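Local coordinates for DNA repair protein RAD7 (Saccharomyces cerevisiae, PDB 5ZB2) that takes part in global genome nucleotide excision repair of UV-damaged and bulky-adduct-bearing, nontranscribing yeast DNA, as part of the global genome repair complex, and binds the elongin-C homologue Elc1, at residues 44-47 against 48-51; 142-145 against 146-149; 308-311 against 312-316; 338-341 against 342-345. One frame throughout, in Å; residues are numbered along the deposited sequence.

Contact 1: residues 44-47 against 48-51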
ATOM      1  N   GLY A  44       1.012 -28.460  -0.439  1.00 55.35           N
ATOM      2  CA  GLY A  44       2.392 -28.149  -0.129  1.00 54.96           C
ATOM      3  C   GLY A  44       3.228 -27.881  -1.364  1.00 54.95           C
ATOM      4  O   GLY A  44       2.919 -28.378  -2.450  1.00 55.14           O
ATOM      5  N   VAL A  45       4.291 -27.091  -1.211  1.00 54.82           N
ATOM      6  CA  VAL A  45       5.203 -26.796  -2.310  1.00 55.92           C
ATOM      7  C   VAL A  45       6.556 -26.410  -1.731  1.00 58.25           C
ATOM      8  O   VAL A  45       6.668 -25.440  -0.972  1.00 60.00           O
ATOM      9  CB  VAL A  45       4.644 -25.687  -3.225  1.00 58.08           C
ATOM     10  CG1 VAL A  45       4.315 -24.430  -2.425  1.00 55.64           C
ATOM     11  CG2 VAL A  45       5.617 -25.375  -4.359  1.00 53.89           C
ATOM     12  N   SER A  46       7.587 -27.177  -2.067  1.00 59.31           N
ATOM     13  CA  SER A  46       8.930 -26.848  -1.626  1.00 61.92           C
ATOM     14  C   SER A  46       9.423 -25.591  -2.333  1.00 60.98           C
ATOM     15  O   SER A  46       8.869 -25.152  -3.345  1.00 58.48           O
ATOM     16  CB  SER A  46       9.883 -28.008  -1.907  1.00 66.71           C
ATOM     17  OG  SER A  46       9.943 -28.275  -3.298  1.00 67.75           O
ATOM     18  N   THR A  47      10.490 -25.010  -1.787  1.00 62.74           N
ATOM     19  CA  THR A  47      11.071 -23.825  -2.406  1.00 62.04           C
ATOM     20  C   THR A  47      11.663 -24.145  -3.768  1.00 61.13           C
ATOM     21  O   THR A  47      11.734 -23.264  -4.631  1.00 57.73           O
ATOM     22  CB  THR A  47      12.138 -23.233  -1.491  1.00 62.94           C
ATOM     23  OG1 THR A  47      13.159 -24.209  -1.258  1.00 66.19           O
ATOM     24  CG2 THR A  47      11.527 -22.819  -0.166  1.00 64.86           C
ATOM     25  N   ALA A  48      12.079 -25.395  -3.985  1.00 60.10           N
ATOM     26  CA  ALA A  48      12.678 -25.773  -5.258  1.00 60.67           C
ATOM     27  C   ALA A  48      11.684 -25.702  -6.409  1.00 58.97           C
ATOM     28  O   ALA A  48      12.106 -25.622  -7.568  1.00 57.49           O
ATOM     29  CB  ALA A  48      13.264 -27.182  -5.166  1.00 67.31           C
ATOM     30  N   ASN A  49      10.384 -25.735  -6.120  1.00 58.10           N
ATOM     31  CA  ASN A  49       9.348 -25.692  -7.142  1.00 56.63           C
ATOM     32  C   ASN A  49       8.637 -24.349  -7.222  1.00 52.88           C
ATOM     33  O   ASN A  49       7.733 -24.196  -8.053  1.00 51.38           O
ATOM     34  CB  ASN A  49       8.314 -26.795  -6.887  1.00 62.22           C
ATOM     35  CG  ASN A  49       8.781 -28.154  -7.367  1.00 64.88           C
ATOM     36  OD1 ASN A  49       9.454 -28.263  -8.391  1.00 61.08           O
ATOM     37  ND2 ASN A  49       8.419 -29.198  -6.631  1.00 73.82           N
ATOM     38  N   LEU A  50       9.011 -23.371  -6.393  1.00 52.81           N
ATOM     39  CA  LEU A  50       8.310 -22.091  -6.405  1.00 49.99           C
ATOM     40  C   LEU A  50       8.467 -21.387  -7.747  1.00 47.91           C
ATOM     41  O   LEU A  50       7.514 -20.781  -8.252  1.00 46.67           O
ATOM     42  CB  LEU A  50       8.813 -21.200  -5.267  1.00 50.63           C
ATOM     43  CG  LEU A  50       8.314 -21.536  -3.857  1.00 51.78           C
ATOM     44  CD1 LEU A  50       8.905 -20.569  -2.843  1.00 54.09           C
ATOM     45  CD2 LEU A  50       6.789 -21.520  -3.769  1.00 48.29           C
ATOM     46  N   ASN A  51       9.656 -21.457  -8.347  1.00 47.27           N
ATOM     47  CA  ASN A  51       9.856 -20.830  -9.649  1.00 46.81           C
ATOM     48  C   ASN A  51       9.057 -21.543 -10.731  1.00 46.46           C
ATOM     49  O   ASN A  51       8.530 -20.900 -11.647  1.00 44.39           O
ATOM     50  CB  ASN A  51      11.339 -20.810 -10.004  1.00 44.23           C
ATOM     51  CG  ASN A  51      12.053 -19.607  -9.432  1.00 44.64           C
ATOM     52  OD1 ASN A  51      11.619 -18.470  -9.616  1.00 42.71           O
ATOM     53  ND2 ASN A  51      13.149 -19.849  -8.725  1.00 45.55           N
TER
HETATM   54  O   HOH W   1      12.421 -22.399  -6.985  1.00 53.10           O
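Thr-47 and Leu-50 meet where the chain leaves the loop after helix 8-41 and winds into helix 50-59. Leu-50 N gives its hydrogen to Thr-47 O at 3.2 Å, and one residue earlier Asn-49 N does the same to Ser-46 O, also at 3.2 Å. Both bonds span three residues, and Ala-48 sits inside both turns. The Leu-50 side chain folds back over the loop: CD1 lies 3.9 Å from Thr-47 CA, while CD2 meets Val-45 CG1 at 4.0 Å, the two side chains crossing at about a right angle. CG of Leu-50, opposite its carbonyl carbon (chi1 -76°), is what sends the branches this way. Leu-50 also rests on Thr-74 and Leu-76, and Val-45 packs on Leu-92 of the Elongin-C chain. An alanine in place of Leu-50 would remove both methyl branches and is likely to open a gap beside Val-45 CG1 and over Thr-47 CA. Thr-47 O takes a second hydrogen from a water, 2.6 Å from the water oxygen, which in turn accepts from Asn-51 N. The chemistry is therefore divided: Thr-47 O is gripped by two donors, Leu-50 N and the water, whereas the side chains of Leu-50 and Val-45 meet through carbon alone.

Contact 2: residues 142-145 against 146-149; sequences DTWE and KFFV
Trp-144 and Phe-147, their CA atoms 5.1 Å apart, lie on one regular stretch of helix 141-150, where four successive backbone bonds join each residue of 142-145 to the one four places on. The shortest runs from Phe-147 N to Thr-143 O at 2.9 Å, and the longest from Lys-146 N to Asp-142 O at 3.3 Å. The side chains split into a buried and an exposed set. On the buried side the Phe-148 ring leans back along the helix, CG opposite its carbonyl carbon (chi1 -65°), which brings CD2 within 3.0 Å of Trp-144 O and CE2 to 3.9 Å from Trp-144 CB. Phe-147 takes the other course, its CG opposite the backbone N (chi1 167°), and its CD2 arrives at the edge of the indole, 4.4 Å from Trp-144 CE3. On the exposed side the Lys-146 chain runs back beside Asp-142 and bends at its last torsion, yet NZ stays 5.7 Å from Asp-142 OD1, so the opposite charges are near without forming a salt bridge. Thr-143 OG1 is hydrogen-bonded to Asn-140 and His-115. In the leucine-rich-repeat solenoid this helix lies between two others: Phe-147 packs on Leu-118 and Ala-122 of helix 115-124, and Phe-148 on Leu-174 of helix 168-178. The rings of Trp-144 and Phe-148 stack edge-to-face (T-shaped) with Phe-166 and Phe-158 respectively, and Trp-144 also reaches Ile-160, tying the helix to strand 157-161.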
ATOM      1  N   ASP A 142      15.270  10.374 -13.087  1.00 44.14           N
ATOM      2  CA  ASP A 142      15.624  10.814 -11.744  1.00 45.67           C
ATOM      3  C   ASP A 142      15.370   9.726 -10.713  1.00 43.46           C
ATOM      4  O   ASP A 142      16.117   9.617  -9.734  1.00 44.71           O
ATOM      5  CB  ASP A 142      14.850  12.083 -11.402  1.00 48.85           C
ATOM      6  CG  ASP A 142      15.200  13.233 -12.322  1.00 53.94           C
ATOM      7  OD1 ASP A 142      16.172  13.958 -12.022  1.00 56.96           O
ATOM      8  OD2 ASP A 142      14.512  13.401 -13.352  1.00 51.45           O
ATOM      9  N   THR A 143      14.340   8.904 -10.914  1.00 39.32           N
ATOM     10  CA  THR A 143      14.125   7.779 -10.012  1.00 38.75           C
ATOM     11  C   THR A 143      15.218   6.733 -10.175  1.00 38.51           C
ATOM     12  O   THR A 143      15.704   6.180  -9.180  1.00 39.63           O
ATOM     13  CB  THR A 143      12.750   7.160 -10.256  1.00 38.49           C
ATOM     14  OG1 THR A 143      11.743   8.159 -10.068  1.00 38.38           O
ATOM     15  CG2 THR A 143      12.499   6.011  -9.289  1.00 39.16           C
ATOM     16  N   TRP A 144      15.628   6.454 -11.416  1.00 37.28           N
ATOM     17  CA  TRP A 144      16.730   5.521 -11.634  1.00 38.35           C
ATOM     18  C   TRP A 144      17.957   5.935 -10.834  1.00 37.51           C
ATOM     19  O   TRP A 144      18.599   5.103 -10.185  1.00 36.80           O
ATOM     20  CB  TRP A 144      17.069   5.429 -13.126  1.00 36.99           C
ATOM     21  CG  TRP A 144      16.051   4.678 -13.933  1.00 37.35           C
ATOM     22  CD1 TRP A 144      15.363   5.137 -15.021  1.00 35.79           C
ATOM     23  CD2 TRP A 144      15.602   3.335 -13.712  1.00 35.98           C
ATOM     24  NE1 TRP A 144      14.517   4.161 -15.491  1.00 35.36           N
ATOM     25  CE2 TRP A 144      14.645   3.046 -14.705  1.00 34.83           C
ATOM     26  CE3 TRP A 144      15.917   2.350 -12.771  1.00 35.39           C
ATOM     27  CZ2 TRP A 144      14.000   1.818 -14.782  1.00 35.23           C
ATOM     28  CZ3 TRP A 144      15.273   1.125 -12.851  1.00 36.34           C
ATOM     29  CH2 TRP A 144      14.325   0.872 -13.848  1.00 35.63           C
ATOM     30  N   GLU A 145      18.292   7.227 -10.863  1.00 40.25           N
ATOM     31  CA  GLU A 145      19.443   7.713 -10.108  1.00 43.08           C
ATOM     32  C   GLU A 145      19.304   7.389  -8.624  1.00 41.61           C
ATOM     33  O   GLU A 145      20.238   6.869  -8.004  1.00 40.41           O
ATOM     34  CB  GLU A 145      19.617   9.218 -10.314  1.00 47.58           C
ATOM     35  CG  GLU A 145      20.809   9.792  -9.553  1.00 55.71           C
ATOM     36  CD  GLU A 145      21.144  11.223  -9.943  1.00 63.53           C
ATOM     37  OE1 GLU A 145      20.373  11.839 -10.711  1.00 64.63           O
ATOM     38  OE2 GLU A 145      22.184  11.732  -9.474  1.00 78.16           O
ATOM     39  N   LYS A 146      18.144   7.697  -8.035  1.00 40.28           N
ATOM     40  CA  LYS A 146      17.947   7.412  -6.616  1.00 40.11           C
ATOM     41  C   LYS A 146      18.106   5.926  -6.325  1.00 39.05           C
ATOM     42  O   LYS A 146      18.689   5.542  -5.305  1.00 38.34           O
ATOM     43  CB  LYS A 146      16.571   7.893  -6.163  1.00 42.66           C
ATOM     44  CG  LYS A 146      16.414   9.397  -6.140  1.00 46.55           C
ATOM     45  CD  LYS A 146      15.116   9.801  -5.463  1.00 63.34           C
ATOM     46  CE  LYS A 146      14.875  11.298  -5.565  1.00 65.44           C
ATOM     47  NZ  LYS A 146      14.650  11.733  -6.972  1.00 61.62           N
ATOM     48  N   PHE A 147      17.591   5.074  -7.211  1.00 38.38           N
ATOM     49  CA  PHE A 147      17.700   3.634  -7.000  1.00 37.95           C
ATOM     50  C   PHE A 147      19.156   3.180  -7.026  1.00 38.46           C
ATOM     51  O   PHE A 147      19.564   2.341  -6.214  1.00 37.87           O
ATOM     52  CB  PHE A 147      16.877   2.896  -8.058  1.00 35.80           C
ATOM     53  CG  PHE A 147      17.157   1.426  -8.128  1.00 34.07           C
ATOM     54  CD1 PHE A 147      16.625   0.560  -7.193  1.00 35.74           C
ATOM     55  CD2 PHE A 147      17.948   0.908  -9.139  1.00 36.10           C
ATOM     56  CE1 PHE A 147      16.881  -0.792  -7.258  1.00 37.29           C
ATOM     57  CE2 PHE A 147      18.204  -0.443  -9.210  1.00 36.26           C
ATOM     58  CZ  PHE A 147      17.667  -1.296  -8.270  1.00 37.22           C
ATOM     59  N   PHE A 148      19.959   3.728  -7.940  1.00 36.42           N
ATOM     60  CA  PHE A 148      21.357   3.312  -8.038  1.00 38.54           C
ATOM     61  C   PHE A 148      22.187   3.833  -6.870  1.00 39.98           C
ATOM     62  O   PHE A 148      23.118   3.153  -6.427  1.00 39.08           O
ATOM     63  CB  PHE A 148      21.949   3.778  -9.366  1.00 35.08           C
ATOM     64  CG  PHE A 148      21.311   3.139 -10.568  1.00 36.03           C
ATOM     65  CD1 PHE A 148      21.062   1.780 -10.594  1.00 34.74           C
ATOM     66  CD2 PHE A 148      20.944   3.901 -11.663  1.00 35.79           C
ATOM     67  CE1 PHE A 148      20.471   1.190 -11.693  1.00 32.67           C
ATOM     68  CE2 PHE A 148      20.351   3.318 -12.761  1.00 34.84           C
ATOM     69  CZ  PHE A 148      20.114   1.962 -12.775  1.00 33.60           C
ATOM     70  N   VAL A 149      21.871   5.022  -6.351  1.00 40.34           N
ATOM     71  CA  VAL A 149      22.550   5.499  -5.147  1.00 41.93           C
ATOM     72  C   VAL A 149      22.305   4.535  -3.991  1.00 42.28           C
ATOM     73  O   VAL A 149      23.230   4.161  -3.261  1.00 43.49           O
ATOM     74  CB  VAL A 149      22.091   6.928  -4.800  1.00 41.55           C
ATOM     75  CG1 VAL A 149      22.639   7.369  -3.443  1.00 40.49           C
ATOM     76  CG2 VAL A 149      22.529   7.904  -5.885  1.00 41.01           C
TER

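Contact 3: residues 308-311 against 312-316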
ATOM      1  N   GLY A 308      27.747 -19.711 -43.407  1.00 41.97           N
ATOM      2  CA  GLY A 308      27.644 -20.964 -44.126  1.00 43.86           C
ATOM      3  C   GLY A 308      28.210 -22.145 -43.359  1.00 43.10           C
ATOM      4  O   GLY A 308      28.411 -22.074 -42.142  1.00 41.22           O
ATOM      5  N   ASP A 309      28.490 -23.233 -44.080  1.00 42.91           N
ATOM      6  CA  ASP A 309      28.767 -24.516 -43.436  1.00 43.17           C
ATOM      7  C   ASP A 309      29.963 -24.435 -42.492  1.00 44.98           C
ATOM      8  O   ASP A 309      29.900 -24.910 -41.354  1.00 44.68           O
ATOM      9  CB  ASP A 309      29.001 -25.592 -44.499  1.00 44.43           C
ATOM     10  CG  ASP A 309      27.767 -25.867 -45.340  1.00 45.39           C
ATOM     11  OD1 ASP A 309      26.648 -25.564 -44.883  1.00 45.54           O
ATOM     12  OD2 ASP A 309      27.914 -26.390 -46.463  1.00 45.99           O
ATOM     13  N   MET A 310      31.073 -23.849 -42.949  1.00 42.63           N
ATOM     14  CA  MET A 310      32.318 -23.975 -42.198  1.00 49.06           C
ATOM     15  C   MET A 310      32.227 -23.322 -40.825  1.00 45.24           C
ATOM     16  O   MET A 310      32.835 -23.812 -39.866  1.00 45.14           O
ATOM     17  CB  MET A 310      33.482 -23.382 -42.994  1.00 49.50           C
ATOM     18  CG  MET A 310      34.044 -24.319 -44.054  1.00 81.16           C
ATOM     19  SD  MET A 310      34.563 -25.921 -43.392  1.00 64.20           S
ATOM     20  CE  MET A 310      35.853 -25.421 -42.254  1.00 64.21           C
ATOM     21  N   ALA A 311      31.487 -22.219 -40.705  1.00 43.38           N
ATOM     22  CA  ALA A 311      31.288 -21.612 -39.394  1.00 43.02           C
ATOM     23  C   ALA A 311      30.665 -22.610 -38.421  1.00 42.22           C
ATOM     24  O   ALA A 311      31.114 -22.741 -37.274  1.00 41.80           O
ATOM     25  CB  ALA A 311      30.416 -20.366 -39.523  1.00 41.55           C
ATOM     26  N   ILE A 312      29.638 -23.335 -38.871  1.00 39.26           N
ATOM     27  CA  ILE A 312      28.939 -24.274 -37.999  1.00 40.02           C
ATOM     28  C   ILE A 312      29.793 -25.508 -37.740  1.00 41.85           C
ATOM     29  O   ILE A 312      29.801 -26.050 -36.627  1.00 41.06           O
ATOM     30  CB  ILE A 312      27.579 -24.657 -38.613  1.00 41.09           C
ATOM     31  CG1 ILE A 312      26.756 -23.404 -38.937  1.00 39.73           C
ATOM     32  CG2 ILE A 312      26.802 -25.579 -37.675  1.00 40.60           C
ATOM     33  CD1 ILE A 312      26.566 -22.460 -37.772  1.00 38.44           C
ATOM     34  N   ILE A 313      30.511 -25.981 -38.760  1.00 43.69           N
ATOM     35  CA  ILE A 313      31.355 -27.162 -38.592  1.00 44.15           C
ATOM     36  C   ILE A 313      32.470 -26.871 -37.596  1.00 44.39           C
ATOM     37  O   ILE A 313      32.710 -27.646 -36.664  1.00 45.66           O
ATOM     38  CB  ILE A 313      31.912 -27.623 -39.953  1.00 46.22           C
ATOM     39  CG1 ILE A 313      30.765 -28.093 -40.854  1.00 47.55           C
ATOM     40  CG2 ILE A 313      32.943 -28.740 -39.772  1.00 48.00           C
ATOM     41  CD1 ILE A 313      31.190 -28.475 -42.260  1.00 49.72           C
ATOM     42  N   GLU A 314      33.170 -25.749 -37.780  1.00 44.41           N
ATOM     43  CA  GLU A 314      34.236 -25.389 -36.849  1.00 45.02           C
ATOM     44  C   GLU A 314      33.698 -25.247 -35.430  1.00 44.76           C
ATOM     45  O   GLU A 314      34.378 -25.611 -34.463  1.00 46.01           O
ATOM     46  CB  GLU A 314      34.914 -24.094 -37.298  1.00 43.89           C
ATOM     47  CG  GLU A 314      35.725 -24.210 -38.589  1.00 46.85           C
ATOM     48  CD  GLU A 314      36.951 -25.106 -38.451  1.00 52.77           C
ATOM     49  OE1 GLU A 314      37.306 -25.477 -37.313  1.00 52.11           O
ATOM     50  OE2 GLU A 314      37.560 -25.440 -39.489  1.00 67.35           O
ATOM     51  N   LEU A 315      32.479 -24.720 -35.284  1.00 41.86           N
ATOM     52  CA  LEU A 315      31.869 -24.615 -33.962  1.00 42.30           C
ATOM     53  C   LEU A 315      31.705 -25.991 -33.325  1.00 43.94           C
ATOM     54  O   LEU A 315      32.124 -26.217 -32.183  1.00 44.49           O
ATOM     55  CB  LEU A 315      30.516 -23.905 -34.062  1.00 41.66           C
ATOM     56  CG  LEU A 315      29.658 -23.873 -32.789  1.00 41.68           C
ATOM     57  CD1 LEU A 315      30.333 -23.070 -31.690  1.00 42.25           C
ATOM     58  CD2 LEU A 315      28.273 -23.314 -33.083  1.00 43.72           C
ATOM     59  N   LEU A 316      31.095 -26.928 -34.054  1.00 43.49           N
ATOM     60  CA  LEU A 316      30.816 -28.248 -33.495  1.00 46.47           C
ATOM     61  C   LEU A 316      32.099 -29.023 -33.213  1.00 49.22           C
ATOM     62  O   LEU A 316      32.223 -29.666 -32.164  1.00 51.23           O
ATOM     63  CB  LEU A 316      29.921 -29.035 -34.450  1.00 48.97           C
ATOM     64  CG  LEU A 316      28.561 -28.406 -34.762  1.00 46.09           C
ATOM     65  CD1 LEU A 316      27.922 -29.111 -35.937  1.00 47.43           C
ATOM     66  CD2 LEU A 316      27.646 -28.452 -33.548  1.00 47.97           C
TER
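The carboxylate of Glu-314 is met by the methyl end of Met-310: CE comes in at one oxygen, 3.2 Å from OE2, and stands farther from the central carbon, 4.0 Å from CD. On the other arm OE1 has its own hydrogen-bond partner just beyond the segment. Asp-309 carries the second carboxylate, which is turned outward from this turn of helix toward 337-341. Its OD2 is hydrogen-bonded to Thr-336 OG1, and the side chain's approach to Ile-313 is through CB, 4.3 Å from Ile-313 CD1. Met-310 gets to Glu-314 by curling: with chi2 at -56° and chi3 folded the same way, the thioether doubles back, and the two side chains pass each other at a slant. SD lies a loose 4.4 Å from Ile-313 CD1. Beneath them the opening turns of helix 309-320 are held by backbone bonds such as Glu-314 N to Met-310 O at 2.9 Å, with Gly-308 at the N-cap position. Toward helix 281-290, Met-310 touches Ser-285, and Glu-314 touches Phe-288 and Ser-289. With an alanine at Glu-314, the Met-310 methyl would probably be freer to swing and the hydrogen bond made by OE1 would probably be lost. Chemically, the two carboxylates lead different ways: Asp-309 turns to Thr-336, its negative charge in the first turn, where the helix N-terminus would probably stabilise it, while Glu-314 OE2 has the Met-310 methyl against it.

Contact 4: residues 338-341 against 342-345; sequences EAFV and ALAC
Phe-340, on the short, weakly bonded helix 337-341 of the leucine-rich-repeat domain, meets Leu-343, the centre of an inverse gamma turn in the loop that leads on to strand 350-352. Their side chains form the tight part of the contact. They run side by side, pointing the same way, and Leu-343 CD2 comes to the edge of the aromatic ring, near its plane, 3.9 Å from Phe-340 CD1. The leucine reaches it because CG lies opposite the backbone N (chi1 -174°), while CB stays 3.6 Å from Phe-340 O. Both are buried: the ring also packs on Leu-329, Leu-353 and Val-356, and on Val-363 and Met-366 of helix 361-370, while Leu-343 touches Leu-316 and Leu-367. The opposite character shows at Val-341 and Glu-338, which are exposed; the Glu-338 side chain comes no closer than 6.2 Å to residues 342-345. The backbone bonds across the contact are both weak: Ala-342 N reaches Ala-339 O at 3.4 Å, and Leu-343 N reaches Phe-340 O at 3.1 Å. Partners beyond the two segments bond the loop as well. Arg-321 NH2 is hydrogen-bonded to Ala-342 O, and the side-chain amide of Asn-371 bonds the loop twice, ND2 giving to Leu-343 O and OD1 accepting from Cys-345 N. Within the turn itself, Ala-344 N closes on Ala-342 O at 2.8 Å.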
ATOM      1  N   GLU A 338      25.770 -30.430 -45.841  1.00 54.42           N
ATOM      2  CA  GLU A 338      27.019 -30.839 -45.207  1.00 58.53           C
ATOM      3  C   GLU A 338      27.130 -30.307 -43.784  1.00 55.05           C
ATOM      4  O   GLU A 338      27.705 -30.974 -42.916  1.00 56.09           O
ATOM      5  CB  GLU A 338      28.211 -30.367 -46.043  1.00 62.05           C
ATOM      6  CG  GLU A 338      29.561 -30.879 -45.554  1.00 81.51           C
ATOM      7  CD  GLU A 338      29.686 -32.387 -45.653  1.00 92.56           C
ATOM      8  OE1 GLU A 338      28.834 -33.011 -46.322  1.00 79.73           O
ATOM      9  OE2 GLU A 338      30.635 -32.946 -45.063  1.00 91.03           O
ATOM     10  N   ALA A 339      26.598 -29.111 -43.523  1.00 52.53           N
ATOM     11  CA  ALA A 339      26.643 -28.569 -42.170  1.00 49.51           C
ATOM     12  C   ALA A 339      25.960 -29.503 -41.180  1.00 50.52           C
ATOM     13  O   ALA A 339      26.471 -29.736 -40.078  1.00 50.20           O
ATOM     14  CB  ALA A 339      25.991 -27.186 -42.133  1.00 46.24           C
ATOM     15  N   PHE A 340      24.804 -30.054 -41.555  1.00 51.86           N
ATOM     16  CA  PHE A 340      24.053 -30.902 -40.640  1.00 52.86           C
ATOM     17  C   PHE A 340      24.639 -32.303 -40.526  1.00 54.31           C
ATOM     18  O   PHE A 340      24.317 -33.018 -39.570  1.00 54.63           O
ATOM     19  CB  PHE A 340      22.593 -30.974 -41.083  1.00 53.21           C
ATOM     20  CG  PHE A 340      21.919 -29.636 -41.144  1.00 52.78           C
ATOM     21  CD1 PHE A 340      21.468 -29.021 -39.989  1.00 54.57           C
ATOM     22  CD2 PHE A 340      21.747 -28.984 -42.354  1.00 52.11           C
ATOM     23  CE1 PHE A 340      20.852 -27.786 -40.041  1.00 54.19           C
ATOM     24  CE2 PHE A 340      21.128 -27.747 -42.409  1.00 51.80           C
ATOM     25  CZ  PHE A 340      20.682 -27.149 -41.253  1.00 51.61           C
ATOM     26  N   VAL A 341      25.492 -32.708 -41.470  1.00 54.86           N
ATOM     27  CA  VAL A 341      26.196 -33.979 -41.335  1.00 55.91           C
ATOM     28  C   VAL A 341      26.978 -34.006 -40.031  1.00 54.55           C
ATOM     29  O   VAL A 341      26.990 -35.015 -39.316  1.00 54.49           O
ATOM     30  CB  VAL A 341      27.114 -34.214 -42.551  1.00 59.72           C
ATOM     31  CG1 VAL A 341      27.894 -35.505 -42.393  1.00 58.29           C
ATOM     32  CG2 VAL A 341      26.299 -34.254 -43.835  1.00 59.46           C
ATOM     33  N   ALA A 342      27.631 -32.893 -39.692  1.00 54.05           N
ATOM     34  CA  ALA A 342      28.431 -32.806 -38.478  1.00 53.74           C
ATOM     35  C   ALA A 342      27.604 -32.529 -37.232  1.00 54.96           C
ATOM     36  O   ALA A 342      28.138 -32.630 -36.122  1.00 56.30           O
ATOM     37  CB  ALA A 342      29.487 -31.711 -38.629  1.00 55.09           C
ATOM     38  N   LEU A 343      26.324 -32.187 -37.379  1.00 52.73           N
ATOM     39  CA  LEU A 343      25.485 -31.820 -36.238  1.00 52.09           C
ATOM     40  C   LEU A 343      24.996 -33.094 -35.552  1.00 53.03           C
ATOM     41  O   LEU A 343      23.858 -33.540 -35.717  1.00 52.22           O
ATOM     42  CB  LEU A 343      24.326 -30.939 -36.690  1.00 51.44           C
ATOM     43  CG  LEU A 343      23.431 -30.352 -35.597  1.00 51.30           C
ATOM     44  CD1 LEU A 343      24.242 -29.572 -34.573  1.00 49.58           C
ATOM     45  CD2 LEU A 343      22.366 -29.458 -36.218  1.00 50.12           C
ATOM     46  N   ALA A 344      25.887 -33.685 -34.755  1.00 55.14           N
ATOM     47  CA  ALA A 344      25.588 -34.892 -33.982  1.00 55.87           C
ATOM     48  C   ALA A 344      25.968 -34.608 -32.531  1.00 55.77           C
ATOM     49  O   ALA A 344      27.132 -34.750 -32.148  1.00 56.92           O
ATOM     50  CB  ALA A 344      26.340 -36.101 -34.532  1.00 56.25           C
ATOM     51  N   CYS A 345      24.984 -34.213 -31.729  1.00 54.51           N
ATOM     52  CA  CYS A 345      25.218 -33.731 -30.382  1.00 54.18           C
ATOM     53  C   CYS A 345      24.471 -34.595 -29.374  1.00 55.47           C
ATOM     54  O   CYS A 345      23.256 -34.792 -29.518  1.00 55.93           O
ATOM     55  CB  CYS A 345      24.761 -32.274 -30.256  1.00 53.05           C
ATOM     56  SG  CYS A 345      25.387 -31.194 -31.566  1.00 50.17           S
TER

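Overall arrangement
Contacts 3 and 4 belong together: their centres are 9 Å apart and they touch directly. Asp-309 OD1 lies 3.3 Å from Ala-339 CB, and Leu-316 CD1 packs 3.5 Å from Ala-342 O. Thr-336 OG1 joins them further, hydrogen-bonded both to Asp-309 OD2 and to Glu-338 N. Contact 2 lies on the opposite side of the chain's centre from this pair, about 45 Å from contact 3 between centres. Its neighbouring helix 115-124 contributes Tyr-120 to a pocket holding a bound polyethylene glycol chain. Contact 1, about 33 Å from contact 2 between centres, is the one packed against Elongin-C; no other protein chain touches the remaining three.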